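Local coordinates for glutamine synthetase (Streptomyces coelicolor, PDB 4BAX), which belongs to the glutamine synthetase family, combining a beta-grasp domain with the family's catalytic domain in an assembly of ten chains, at residues A[243-255]-A[298-312]. Sequence-based numbering, arbitrary orientation.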
loop_
_atom_site.group_PDB
_atom_site.type_symbol
_atom_site.label_atom_id
_atom_site.label_comp_id
_atom_site.label_asym_id
_atom_site.label_seq_id
_atom_site.Cartn_x
_atom_site.Cartn_y
_atom_site.Cartn_z
ATOM N N GLY A 243 -7.345 31.874 -56.792
ATOM C CA GLY A 243 -8.418 31.310 -57.601
ATOM C C GLY A 243 -8.665 29.817 -57.450
ATOM O O GLY A 243 -7.788 29.055 -57.038
ATOM N N TYR A 244 -9.878 29.398 -57.798
ATOM C CA TYR A 244 -10.334 28.017 -57.612
ATOM C C TYR A 244 -9.770 27.002 -58.579
ATOM O O TYR A 244 -9.775 25.807 -58.294
ATOM C CB TYR A 244 -11.867 27.949 -57.624
ATOM C CG TYR A 244 -12.450 26.724 -56.933
ATOM C CD1 TYR A 244 -12.452 26.606 -55.544
ATOM C CD2 TYR A 244 -13.014 25.695 -57.673
ATOM C CE1 TYR A 244 -12.989 25.479 -54.915
ATOM C CE2 TYR A 244 -13.556 24.570 -57.053
ATOM C CZ TYR A 244 -13.539 24.465 -55.674
ATOM O OH TYR A 244 -14.068 23.350 -55.052
ATOM N N ASP A 245 -9.356 27.459 -59.750
ATOM C CA ASP A 245 -8.862 26.538 -60.769
ATOM C C ASP A 245 -7.561 25.875 -60.301
ATOM O O ASP A 245 -7.342 24.676 -60.508
ATOM C CB ASP A 245 -8.677 27.260 -62.106
ATOM C CG ASP A 245 -9.983 27.364 -62.896
ATOM O OD1 ASP A 245 -10.954 26.633 -62.575
ATOM O OD2 ASP A 245 -10.032 28.171 -63.853
ATOM N N ALA A 246 -6.721 26.680 -59.655
ATOM C CA ALA A 246 -5.465 26.199 -59.102
ATOM C C ALA A 246 -5.719 25.189 -57.981
ATOM O O ALA A 246 -4.994 24.203 -57.854
ATOM C CB ALA A 246 -4.627 27.379 -58.600
ATOM N N ILE A 247 -6.775 25.418 -57.205
ATOM C CA ILE A 247 -7.173 24.511 -56.118
ATOM C C ILE A 247 -7.532 23.135 -56.654
ATOM O O ILE A 247 -7.077 22.123 -56.132
ATOM C CB ILE A 247 -8.390 25.077 -55.335
ATOM C CG1 ILE A 247 -8.034 26.366 -54.583
ATOM C CG2 ILE A 247 -8.954 24.036 -54.374
ATOM C CD1 ILE A 247 -7.621 26.157 -53.147
ATOM N N ILE A 248 -8.322 23.098 -57.724
ATOM C CA ILE A 248 -8.689 21.832 -58.347
ATOM C C ILE A 248 -7.486 21.125 -58.940
ATOM O O ILE A 248 -7.357 19.912 -58.802
ATOM C CB ILE A 248 -9.792 22.018 -59.417
ATOM C CG1 ILE A 248 -11.020 22.665 -58.774
ATOM C CG2 ILE A 248 -10.198 20.688 -60.032
ATOM C CD1 ILE A 248 -11.499 21.926 -57.517
ATOM N N THR A 249 -6.582 21.881 -59.560
ATOM C CA THR A 249 -5.383 21.288 -60.149
ATOM C C THR A 249 -4.522 20.624 -59.077
ATOM O O THR A 249 -4.073 19.481 -59.240
ATOM C CB THR A 249 -4.519 22.362 -60.878
ATOM O OG1 THR A 249 -5.331 23.135 -61.778
ATOM C CG2 THR A 249 -3.374 21.718 -61.651
ATOM N N ALA A 250 -4.342 21.321 -57.955
ATOM C CA ALA A 250 -3.558 20.777 -56.865
ATOM C C ALA A 250 -4.203 19.489 -56.342
ATOM O O ALA A 250 -3.530 18.456 -56.281
ATOM C CB ALA A 250 -3.384 21.821 -55.742
ATOM N N ALA A 251 -5.522 19.503 -56.124
ATOM C CA ALA A 251 -6.235 18.320 -55.626
ATOM C C ALA A 251 -6.184 17.166 -56.615
ATOM O O ALA A 251 -6.015 16.016 -56.217
ATOM C CB ALA A 251 -7.698 18.657 -55.246
ATOM N N GLU A 252 -6.312 17.465 -57.899
ATOM C CA GLU A 252 -6.210 16.418 -58.906
ATOM C C GLU A 252 -4.786 15.835 -59.038
ATOM O O GLU A 252 -4.616 14.623 -59.227
ATOM C CB GLU A 252 -6.748 16.888 -60.268
ATOM C CG GLU A 252 -8.187 17.371 -60.253
ATOM C CD GLU A 252 -9.102 16.472 -61.034
ATOM O OE1 GLU A 252 -8.861 16.351 -62.253
ATOM O OE2 GLU A 252 -10.055 15.899 -60.447
ATOM N N SER A 253 -3.778 16.695 -58.875
ATOM C CA SER A 253 -2.377 16.291 -59.015
ATOM C C SER A 253 -2.023 15.175 -58.039
ATOM O O SER A 253 -1.207 14.312 -58.359
ATOM C CB SER A 253 -1.437 17.484 -58.791
ATOM O OG SER A 253 -1.293 17.769 -57.414
ATOM N N LEU A 254 -2.650 15.195 -56.862
ATOM C CA LEU A 254 -2.406 14.200 -55.816
ATOM C C LEU A 254 -2.978 12.824 -56.169
ATOM O O LEU A 254 -2.597 11.796 -55.567
ATOM C CB LEU A 254 -2.928 14.696 -54.457
ATOM C CG LEU A 254 -2.193 15.912 -53.886
ATOM C CD1 LEU A 254 -2.992 16.663 -52.818
ATOM C CD2 LEU A 254 -0.843 15.437 -53.326
ATOM N N GLY A 255 -3.908 12.802 -57.120
ATOM C CA GLY A 255 -4.512 11.545 -57.517
ATOM C C GLY A 255 -3.892 10.875 -58.724
ATOM O O GLY A 255 -4.283 9.751 -59.088
ATOM N N VAL A 298 -8.122 14.007 -49.390
ATOM C CA VAL A 298 -7.900 15.433 -49.328
ATOM C C VAL A 298 -9.241 16.159 -49.266
ATOM O O VAL A 298 -10.156 15.883 -50.049
ATOM C CB VAL A 298 -7.104 15.909 -50.555
ATOM C CG1 VAL A 298 -7.281 17.401 -50.792
ATOM C CG2 VAL A 298 -5.657 15.521 -50.408
ATOM N N ARG A 299 -9.353 17.105 -48.344
ATOM C CA ARG A 299 -10.590 17.850 -48.224
ATOM C C ARG A 299 -10.444 19.311 -48.694
ATOM O O ARG A 299 -9.430 19.971 -48.425
ATOM C CB ARG A 299 -11.106 17.810 -46.780
ATOM C CG ARG A 299 -12.272 18.764 -46.547
ATOM C CD ARG A 299 -12.873 18.648 -45.170
ATOM N NE ARG A 299 -12.093 19.370 -44.174
ATOM C CZ ARG A 299 -12.591 19.792 -43.014
ATOM N NH1 ARG A 299 -13.874 19.580 -42.728
ATOM N NH2 ARG A 299 -11.819 20.442 -42.145
ATOM N N ILE A 300 -11.461 19.779 -49.417
ATOM C CA ILE A 300 -11.620 21.192 -49.736
ATOM C C ILE A 300 -12.670 21.786 -48.818
ATOM O O ILE A 300 -13.865 21.499 -48.959
ATOM C CB ILE A 300 -12.087 21.397 -51.194
ATOM C CG1 ILE A 300 -11.008 20.925 -52.175
ATOM C CG2 ILE A 300 -12.454 22.857 -51.440
ATOM C CD1 ILE A 300 -11.555 20.456 -53.490
ATOM N N PRO A 301 -12.236 22.683 -47.923
ATOM C CA PRO A 301 -13.132 23.273 -46.927
ATOM C C PRO A 301 -14.250 24.043 -47.612
ATOM O O PRO A 301 -14.067 24.557 -48.720
ATOM C CB PRO A 301 -12.213 24.225 -46.153
ATOM C CG PRO A 301 -10.835 23.707 -46.389
ATOM C CD PRO A 301 -10.865 23.206 -47.801
ATOM N N TRP A 302 -15.406 24.099 -46.972
ATOM C CA TRP A 302 -16.575 24.726 -47.571
ATOM C C TRP A 302 -16.332 26.230 -47.850
ATOM O O TRP A 302 -16.862 26.767 -48.829
ATOM C CB TRP A 302 -17.823 24.502 -46.700
ATOM C CG TRP A 302 -17.754 25.149 -45.357
ATOM C CD1 TRP A 302 -17.231 24.612 -44.210
ATOM C CD2 TRP A 302 -18.255 26.446 -45.000
ATOM N NE1 TRP A 302 -17.350 25.505 -43.172
ATOM C CE2 TRP A 302 -17.979 26.636 -43.625
ATOM C CE3 TRP A 302 -18.901 27.469 -45.708
ATOM C CZ2 TRP A 302 -18.329 27.810 -42.946
ATOM C CZ3 TRP A 302 -19.252 28.633 -45.031
ATOM C CH2 TRP A 302 -18.967 28.791 -43.662
ATOM N N GLN A 303 -15.535 26.897 -47.001
ATOM C CA GLN A 303 -15.222 28.317 -47.196
ATOM C C GLN A 303 -14.424 28.503 -48.466
ATOM O O GLN A 303 -14.581 29.506 -49.158
ATOM C CB GLN A 303 -14.400 28.881 -46.033
ATOM C CG GLN A 303 -14.994 28.745 -44.650
ATOM C CD GLN A 303 -14.451 27.548 -43.898
ATOM O OE1 GLN A 303 -14.085 26.531 -44.497
ATOM N NE2 GLN A 303 -14.407 27.658 -42.572
ATOM N N VAL A 304 -13.519 27.575 -48.732
ATOM C CA VAL A 304 -12.687 27.677 -49.917
ATOM C C VAL A 304 -13.561 27.541 -51.161
ATOM O O VAL A 304 -13.393 28.289 -52.132
ATOM C CB VAL A 304 -11.566 26.609 -49.917
ATOM C CG1 VAL A 304 -10.822 26.576 -51.272
ATOM C CG2 VAL A 304 -10.591 26.883 -48.791
ATOM N N GLU A 305 -14.497 26.585 -51.141
ATOM C CA GLU A 305 -15.377 26.423 -52.295
ATOM C C GLU A 305 -16.359 27.556 -52.440
ATOM O O GLU A 305 -16.676 27.959 -53.551
ATOM C CB GLU A 305 -16.107 25.102 -52.236
ATOM C CG GLU A 305 -16.984 24.870 -53.473
ATOM C CD GLU A 305 -18.377 25.418 -53.273
ATOM O OE1 GLU A 305 -18.952 25.116 -52.206
ATOM O OE2 GLU A 305 -18.914 26.116 -54.178
ATOM N N LYS A 306 -16.828 28.079 -51.316
ATOM C CA LYS A 306 -17.724 29.234 -51.328
ATOM C C LYS A 306 -17.028 30.480 -51.843
ATOM O O LYS A 306 -17.577 31.236 -52.638
ATOM C CB LYS A 306 -18.293 29.500 -49.929
ATOM C CG LYS A 306 -19.282 30.665 -49.876
ATOM C CD LYS A 306 -20.436 30.402 -50.833
ATOM C CE LYS A 306 -21.519 31.494 -50.815
ATOM N NZ LYS A 306 -22.392 31.454 -52.047
ATOM N N ASP A 307 -15.799 30.677 -51.388
ATOM C CA ASP A 307 -15.074 31.898 -51.694
ATOM C C ASP A 307 -14.312 31.803 -53.029
ATOM O O ASP A 307 -13.802 32.814 -53.525
ATOM C CB ASP A 307 -14.103 32.214 -50.565
ATOM C CG ASP A 307 -14.829 32.554 -49.270
ATOM O OD1 ASP A 307 -16.062 32.769 -49.321
ATOM O OD2 ASP A 307 -14.175 32.605 -48.205
ATOM N N GLY A 308 -14.243 30.595 -53.601
ATOM C CA GLY A 308 -13.548 30.351 -54.858
ATOM C C GLY A 308 -12.037 30.508 -54.812
ATOM O O GLY A 308 -11.393 30.709 -55.848
ATOM N N LYS A 309 -11.482 30.455 -53.600
ATOM C CA LYS A 309 -10.039 30.567 -53.386
ATOM C C LYS A 309 -9.722 30.089 -51.965
ATOM O O LYS A 309 -10.628 29.932 -51.140
ATOM C CB LYS A 309 -9.586 32.017 -53.581
ATOM C CG LYS A 309 -10.222 33.002 -52.635
ATOM C CD LYS A 309 -9.886 34.436 -53.037
ATOM C CE LYS A 309 -10.556 35.442 -52.095
ATOM N NZ LYS A 309 -10.392 36.855 -52.561
ATOM N N GLY A 310 -8.453 29.806 -51.688
ATOM C CA GLY A 310 -8.100 29.222 -50.405
ATOM C C GLY A 310 -6.932 28.253 -50.421
ATOM O O GLY A 310 -5.863 28.546 -50.973
ATOM N N TYR A 311 -7.123 27.122 -49.744
ATOM C CA TYR A 311 -6.100 26.077 -49.587
ATOM C C TYR A 311 -6.787 24.730 -49.678
ATOM O O TYR A 311 -8.014 24.655 -49.735
ATOM C CB TYR A 311 -5.418 26.207 -48.215
ATOM C CG TYR A 311 -6.394 26.084 -47.056
ATOM C CD1 TYR A 311 -7.211 27.163 -46.703
ATOM C CD2 TYR A 311 -6.572 24.884 -46.368
ATOM C CE1 TYR A 311 -8.138 27.069 -45.662
ATOM C CE2 TYR A 311 -7.503 24.786 -45.309
ATOM C CZ TYR A 311 -8.289 25.885 -44.966
ATOM O OH TYR A 311 -9.222 25.842 -43.932
ATOM N N ILE A 312 -5.999 23.663 -49.619
ATOM C CA ILE A 312 -6.571 22.330 -49.514
ATOM C C ILE A 312 -5.993 21.660 -48.277
ATOM O O ILE A 312 -4.900 22.015 -47.819
ATOM C CB ILE A 312 -6.310 21.456 -50.775
ATOM C CG1 ILE A 312 -4.814 21.236 -50.991
ATOM C CG2 ILE A 312 -6.955 22.069 -52.014
ATOM C CD1 ILE A 312 -4.492 20.361 -52.201
#
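Tyr244, at the start of helix 244-253, packs its ring obliquely against the end of helix 302-307, near Val304, Glu305 and Gly308. With CG anti to the backbone N (chi1 -158°), the ring extends past Gly308 to Glu305, where CE1 lies 3.7 Å from Glu305 CA and OH lies 3.6 Å from Glu305 CG. The phenol thus meets the aliphatic part of Glu305, and the ring and carboxylate planes are nearly perpendicular, 87° apart. Ile300 CG2 also approaches the hydroxyl, and Lys309 N sits near the ring plane at its edge.

One helical turn on, Ile247 CD1 touches Val304 CG1 at 3.7 Å and, beside it, the backbone of Gly310 and Tyr311. Its other branch, CG2, is anti to the backbone N and meets Ile312 CG2 at 3.7 Å, the two side chains lying antiparallel, side by side. Farther along, Leu254 and Ile312 approach tip to tip, CD1 to CD1, at 4.0 Å, while the Leu254 and Val298 side chains cross at about a right angle, with Leu254 CD1 3.8 Å from Val298 CG2.

The helix runs nearly antiparallel to strand 298-300, at 167°, and that strand pairs with strands 289-291 and 312-314. Tyr289 of the former packs on Ile248, Ala251 and Ile300, whereas Met240 of helix 238-242 covers Ala250 and Ile312. Gly308, with positive phi, is the first residue to leave helix 302-307.

No hydrogen bond links the two segments, although Gly308 O comes close to Tyr244 N at a poor angle. The contact is therefore held mainly by apolar packing of aliphatic side chains and one tyrosine ring, which joins the helix to the sheet.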